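Local atomic coordinates of extracellular sialidase/neuraminidase, putative (Aspergillus fumigatus, PDB entry 2XZI), a protein that hydrolyses sialic acid glycosides as an exo-sialidase that prefers the deaminated sialic acid Kdn, probably using a six-bladed beta-propeller scaffold. Residues L17-S20 with A21-S25; A266-A269 with G270-D273. All coordinates share one frame; numbering follows the deposited sequence.

Contact 1 of 2, residues L17-S20 with A21-S25; sequences LFRS and ANMAS
A type I beta turn from Ser20 to Met23, with the Arg19 guanidinium reaching to the chain just after the turn, at Ala24 and Ser25, makes up this local contact at the end of an outer strand. Met23 N closes the turn on Ser20 O at 3.0 Å. Ser20 OG, placed between backbone N and carbonyl carbon (chi1 41°), donates to Asn22 OD1 at 2.7 Å in the amide's carbonyl plane; short polar side chains suit this pairing of positions one and three of the turn. Arg19 grips one atom side-on: its NE (2.9 Å) and NH2 (2.8 Å) both reach Ala24 O, which lies at the guanidinium edge, in its plane. A weak, strongly bent bond joins Arg19 NE to Ser25 O. Met23 bends at its last torsion (chi3 76°), carrying CE over the centre of one guanidinium face, 3.6 Å above the plane; a flexible thioether suits this, its methyl covering the flat group while the edge stays bound. Ser20 N is buried without a polar partner. Just before the turn, Leu17 and Phe18 form a classic beta bulge opposite Ile370 of strand 368-375, Met23 and Ser20 rest on Ala369 of that strand, and Phe18 packs against Ala53 and Ala55 of strand 51-58.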
ATOM      1  N   LEU A  17      14.480  -0.910   3.226  1.00  6.67           N
ATOM      2  CA  LEU A  17      13.910  -1.282   4.515  1.00  6.20           C
ATOM      3  C   LEU A  17      13.543  -2.765   4.592  1.00  5.75           C
ATOM      4  O   LEU A  17      13.561  -3.367   5.680  1.00  6.75           O
ATOM      5  CB  LEU A  17      12.701  -0.396   4.858  1.00  5.77           C
ATOM      6  CG  LEU A  17      12.065  -0.613   6.229  1.00  6.60           C
ATOM      7  CD1 LEU A  17      13.103  -0.348   7.326  1.00  8.54           C
ATOM      8  CD2 LEU A  17      10.819   0.262   6.422  1.00  8.83           C
ATOM      9  N   PHE A  18      13.174  -3.348   3.459  1.00  5.34           N
ATOM     10  CA  PHE A  18      12.918  -4.786   3.397  1.00  5.58           C
ATOM     11  C   PHE A  18      13.899  -5.350   2.384  1.00  5.90           C
ATOM     12  O   PHE A  18      13.803  -5.078   1.189  1.00  7.34           O
ATOM     13  CB  PHE A  18      11.456  -5.080   3.012  1.00  6.14           C
ATOM     14  CG  PHE A  18      10.451  -4.628   4.044  1.00  6.15           C
ATOM     15  CD1 PHE A  18       9.955  -3.329   4.036  1.00  5.21           C
ATOM     16  CD2 PHE A  18       9.987  -5.505   5.015  1.00  6.42           C
ATOM     17  CE1 PHE A  18       9.023  -2.920   4.974  1.00  5.08           C
ATOM     18  CE2 PHE A  18       9.052  -5.112   5.976  1.00  5.73           C
ATOM     19  CZ  PHE A  18       8.556  -3.815   5.959  1.00  6.41           C
ATOM     20  N   ARG A  19      14.883  -6.083   2.906  1.00  7.29           N
ATOM     21  CA  ARG A  19      16.055  -6.532   2.166  1.00  7.83           C
ATOM     22  C   ARG A  19      15.869  -7.979   1.739  1.00  6.92           C
ATOM     23  O   ARG A  19      15.771  -8.872   2.581  1.00  7.96           O
ATOM     24  CB  ARG A  19      17.294  -6.393   3.054  1.00  8.84           C
ATOM     25  CG  ARG A  19      17.560  -4.941   3.471  1.00  9.69           C
ATOM     26  CD  ARG A  19      18.752  -4.812   4.430  1.00 12.05           C
ATOM     27  NE  ARG A  19      20.015  -5.102   3.744  1.00 15.06           N
ATOM     28  CZ  ARG A  19      20.764  -4.211   3.097  1.00 16.91           C
ATOM     29  NH1 ARG A  19      20.405  -2.929   3.050  1.00 15.63           N
ATOM     30  NH2 ARG A  19      21.876  -4.604   2.482  1.00 16.98           N
ATOM     31  N   SER A  20      15.828  -8.183   0.428  1.00  7.01           N
ATOM     32  CA  SER A  20      15.598  -9.512  -0.161  1.00  7.76           C
ATOM     33  C   SER A  20      16.756 -10.486   0.112  1.00  8.20           C
ATOM     34  O   SER A  20      17.852 -10.070   0.522  1.00  8.61           O
ATOM     35  CB  SER A  20      15.329  -9.380  -1.668  1.00  7.89           C
ATOM     36  OG  SER A  20      16.187  -8.415  -2.259  1.00  9.26           O
ATOM     37  N   ALA A  21      16.508 -11.771  -0.123  1.00  9.25           N
ATOM     38  CA  ALA A  21      17.462 -12.832   0.250  1.00  9.42           C
ATOM     39  C   ALA A  21      18.856 -12.719  -0.399  1.00 10.08           C
ATOM     40  O   ALA A  21      19.825 -13.274   0.125  1.00  9.90           O
ATOM     41  CB  ALA A  21      16.845 -14.217  -0.003  1.00  9.52           C
ATOM     42  N   ASN A  22      18.956 -12.010  -1.521  1.00 10.34           N
ATOM     43  CA  ASN A  22      20.218 -11.820  -2.256  1.00 11.30           C
ATOM     44  C   ASN A  22      21.111 -10.723  -1.687  1.00 11.72           C
ATOM     45  O   ASN A  22      22.295 -10.604  -2.070  1.00 12.80           O
ATOM     46  CB  ASN A  22      19.934 -11.493  -3.723  1.00 11.32           C
ATOM     47  CG  ASN A  22      19.142 -10.196  -3.895  1.00 10.68           C
ATOM     48  OD1 ASN A  22      18.206  -9.930  -3.135  1.00 12.27           O
ATOM     49  ND2 ASN A  22      19.514  -9.393  -4.882  1.00 11.25           N
ATOM     50  N   MET A  23      20.551  -9.886  -0.819  1.00 11.69           N
ATOM     51  CA  MET A  23      21.274  -8.712  -0.316  1.00 11.33           C
ATOM     52  C   MET A  23      22.081  -9.065   0.926  1.00 12.04           C
ATOM     53  O   MET A  23      21.795 -10.060   1.588  1.00 11.71           O
ATOM     54  CB  MET A  23      20.289  -7.587   0.021  1.00 11.23           C
ATOM     55  CG  MET A  23      19.585  -6.996  -1.194  1.00  9.15           C
ATOM     56  SD  MET A  23      18.333  -5.764  -0.776  1.00  9.65           S
ATOM     57  CE  MET A  23      19.354  -4.352  -0.359  1.00 11.65           C
ATOM     58  N   ALA A  24      23.100  -8.261   1.234  1.00 12.19           N
ATOM     59  CA  ALA A  24      23.777  -8.370   2.531  1.00 12.81           C
ATOM     60  C   ALA A  24      22.763  -8.085   3.637  1.00 13.15           C
ATOM     61  O   ALA A  24      21.864  -7.261   3.452  1.00 13.32           O
ATOM     62  CB  ALA A  24      24.940  -7.399   2.615  1.00 14.06           C
ATOM     63  N   SER A  25      22.907  -8.763   4.770  1.00 13.08           N
ATOM     64  CA  SER A  25      21.955  -8.651   5.878  1.00 13.40           C
ATOM     65  C   SER A  25      20.498  -8.729   5.401  1.00 12.52           C
ATOM     66  O   SER A  25      19.734  -7.771   5.594  1.00 13.05           O
ATOM     67  CB  SER A  25      22.176  -7.357   6.666  1.00 14.01           C
ATOM     68  OG  SER A  25      23.504  -7.287   7.168  1.00 16.56           O
TER

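Contact 2 of 2, residues A266-A269 with G270-D273; sequences APDA and GLPD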
ATOM      1  N   ALA A 266     -13.585   7.314 -14.613  1.00 13.40           N
ATOM      2  CA  ALA A 266     -13.086   7.751 -15.916  1.00 13.76           C
ATOM      3  C   ALA A 266     -11.575   7.923 -15.851  1.00 13.90           C
ATOM      4  O   ALA A 266     -11.032   8.256 -14.797  1.00 13.23           O
ATOM      5  CB  ALA A 266     -13.764   9.062 -16.331  1.00 13.98           C
ATOM      6  N   PRO A 267     -10.880   7.682 -16.977  1.00 13.76           N
ATOM      7  CA  PRO A 267      -9.424   7.813 -16.940  1.00 13.89           C
ATOM      8  C   PRO A 267      -9.013   9.257 -16.679  1.00 14.17           C
ATOM      9  O   PRO A 267      -9.665  10.192 -17.179  1.00 14.35           O
ATOM     10  CB  PRO A 267      -8.981   7.346 -18.334  1.00 14.08           C
ATOM     11  CG  PRO A 267     -10.213   7.436 -19.175  1.00 14.70           C
ATOM     12  CD  PRO A 267     -11.367   7.179 -18.280  1.00 14.00           C
ATOM     13  N   ASP A 268      -7.965   9.439 -15.873  1.00 13.57           N
ATOM     14  CA  ASP A 268      -7.391  10.755 -15.631  1.00 13.61           C
ATOM     15  C   ASP A 268      -6.201  10.914 -16.558  1.00 13.48           C
ATOM     16  O   ASP A 268      -5.154  10.309 -16.343  1.00 13.50           O
ATOM     17  CB  ASP A 268      -6.949  10.899 -14.173  1.00 13.36           C
ATOM     18  CG  ASP A 268      -6.488  12.306 -13.835  1.00 14.65           C
ATOM     19  OD1 ASP A 268      -5.978  13.024 -14.723  1.00 14.51           O
ATOM     20  OD2 ASP A 268      -6.633  12.701 -12.662  1.00 19.95           O
ATOM     21  N   ALA A 269      -6.375  11.711 -17.609  1.00 13.67           N
ATOM     22  CA  ALA A 269      -5.336  11.849 -18.627  1.00 13.74           C
ATOM     23  C   ALA A 269      -4.062  12.511 -18.089  1.00 13.81           C
ATOM     24  O   ALA A 269      -3.008  12.451 -18.728  1.00 14.24           O
ATOM     25  CB  ALA A 269      -5.883  12.605 -19.845  1.00 14.66           C
ATOM     26  N   GLY A 270      -4.163  13.117 -16.905  1.00 13.05           N
ATOM     27  CA  GLY A 270      -3.013  13.747 -16.244  1.00 12.56           C
ATOM     28  C   GLY A 270      -2.144  12.753 -15.478  1.00 11.48           C
ATOM     29  O   GLY A 270      -1.047  13.110 -15.029  1.00 11.81           O
ATOM     30  N   LEU A 271      -2.624  11.513 -15.355  1.00 10.27           N
ATOM     31  CA  LEU A 271      -1.959  10.482 -14.533  1.00  9.37           C
ATOM     32  C   LEU A 271      -1.746   9.160 -15.289  1.00  8.60           C
ATOM     33  O   LEU A 271      -2.474   8.184 -15.075  1.00  8.59           O
ATOM     34  CB  LEU A 271      -2.743  10.239 -13.233  1.00  9.01           C
ATOM     35  CG  LEU A 271      -2.927  11.417 -12.270  1.00  7.85           C
ATOM     36  CD1 LEU A 271      -3.843  11.006 -11.115  1.00  9.20           C
ATOM     37  CD2 LEU A 271      -1.572  11.977 -11.773  1.00  7.77           C
ATOM     38  N   PRO A 272      -0.754   9.127 -16.191  1.00  8.69           N
ATOM     39  CA  PRO A 272      -0.393   7.877 -16.856  1.00  8.83           C
ATOM     40  C   PRO A 272      -0.043   6.795 -15.827  1.00  8.21           C
ATOM     41  O   PRO A 272       0.462   7.100 -14.744  1.00  7.83           O
ATOM     42  CB  PRO A 272       0.821   8.282 -17.706  1.00  8.82           C
ATOM     43  CG  PRO A 272       1.394   9.471 -17.007  1.00 10.04           C
ATOM     44  CD  PRO A 272       0.189  10.212 -16.511  1.00  9.10           C
ATOM     45  N   ASP A 273      -0.364   5.550 -16.161  1.00  7.87           N
ATOM     46  CA  ASP A 273      -0.123   4.428 -15.262  1.00  7.52           C
ATOM     47  C   ASP A 273       0.051   3.179 -16.124  1.00  7.88           C
ATOM     48  O   ASP A 273      -0.648   3.036 -17.132  1.00  8.01           O
ATOM     49  CB  ASP A 273      -1.315   4.264 -14.319  1.00  7.93           C
ATOM     50  CG  ASP A 273      -1.096   3.160 -13.300  1.00  7.43           C
ATOM     51  OD1 ASP A 273      -1.383   1.986 -13.607  1.00  7.41           O
ATOM     52  OD2 ASP A 273      -0.600   3.473 -12.186  1.00  6.21           O
TER
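The Asp268 carboxylate has Leu271 over one face, with Leu271 CG 4.0 Å from Asp268 CG, while Gly270 N approaches OD1 from the anti side, tilted 23° out of the plane. That second approach defines an Asx turn, in which Gly270 N donates to Asp268 OD1 at 2.8 Å. The same aspartate begins a type I beta turn, in which Leu271 N returns to Asp268 O at 3.0 Å. Aspartate suits this first position because its short side chain, with CG anti to the backbone N (chi1 -174°), swings OD1 forward along the chain to the amide two residues on. Glycine suits 270 because its bare CA lets Asp268 OD1 approach closely, at 3.4 Å, and small Ala269 lies on the exposed outside of the bend. The turn belongs to a sheet of the propeller and kinks the chain between strands 261-268 and 272-273, both of which pair with strand 250-258. Leu271 is buried against Arg252, Tyr241 and Asn243, while Asp273 forms a salt bridge with Arg252. On the carboxylate face the leucine reaches toward the second oxygen, its CD1 lying 3.6 Å from Asp268 OD2.

In the fold
From the N terminus, the chain first makes strand 12-18, an outer strand of the sheet otherwise built from strands 334-343, 349-356 and 368-375 near the C terminus, the kind of closure that joins the two ends of a beta-propeller ring. Contact 1 turns the chain out of that strand into the loop leading to strand 37-45 of the next sheet. Much later contact 2 bends the chain within another sheet, where 261-268 and 272-273 both run beside 250-258, before it leaves for strand 279-284. The two turns follow in series, neither nested nor crossed, and their centres lie 34 Å apart, with nearest atoms about 21 Å apart.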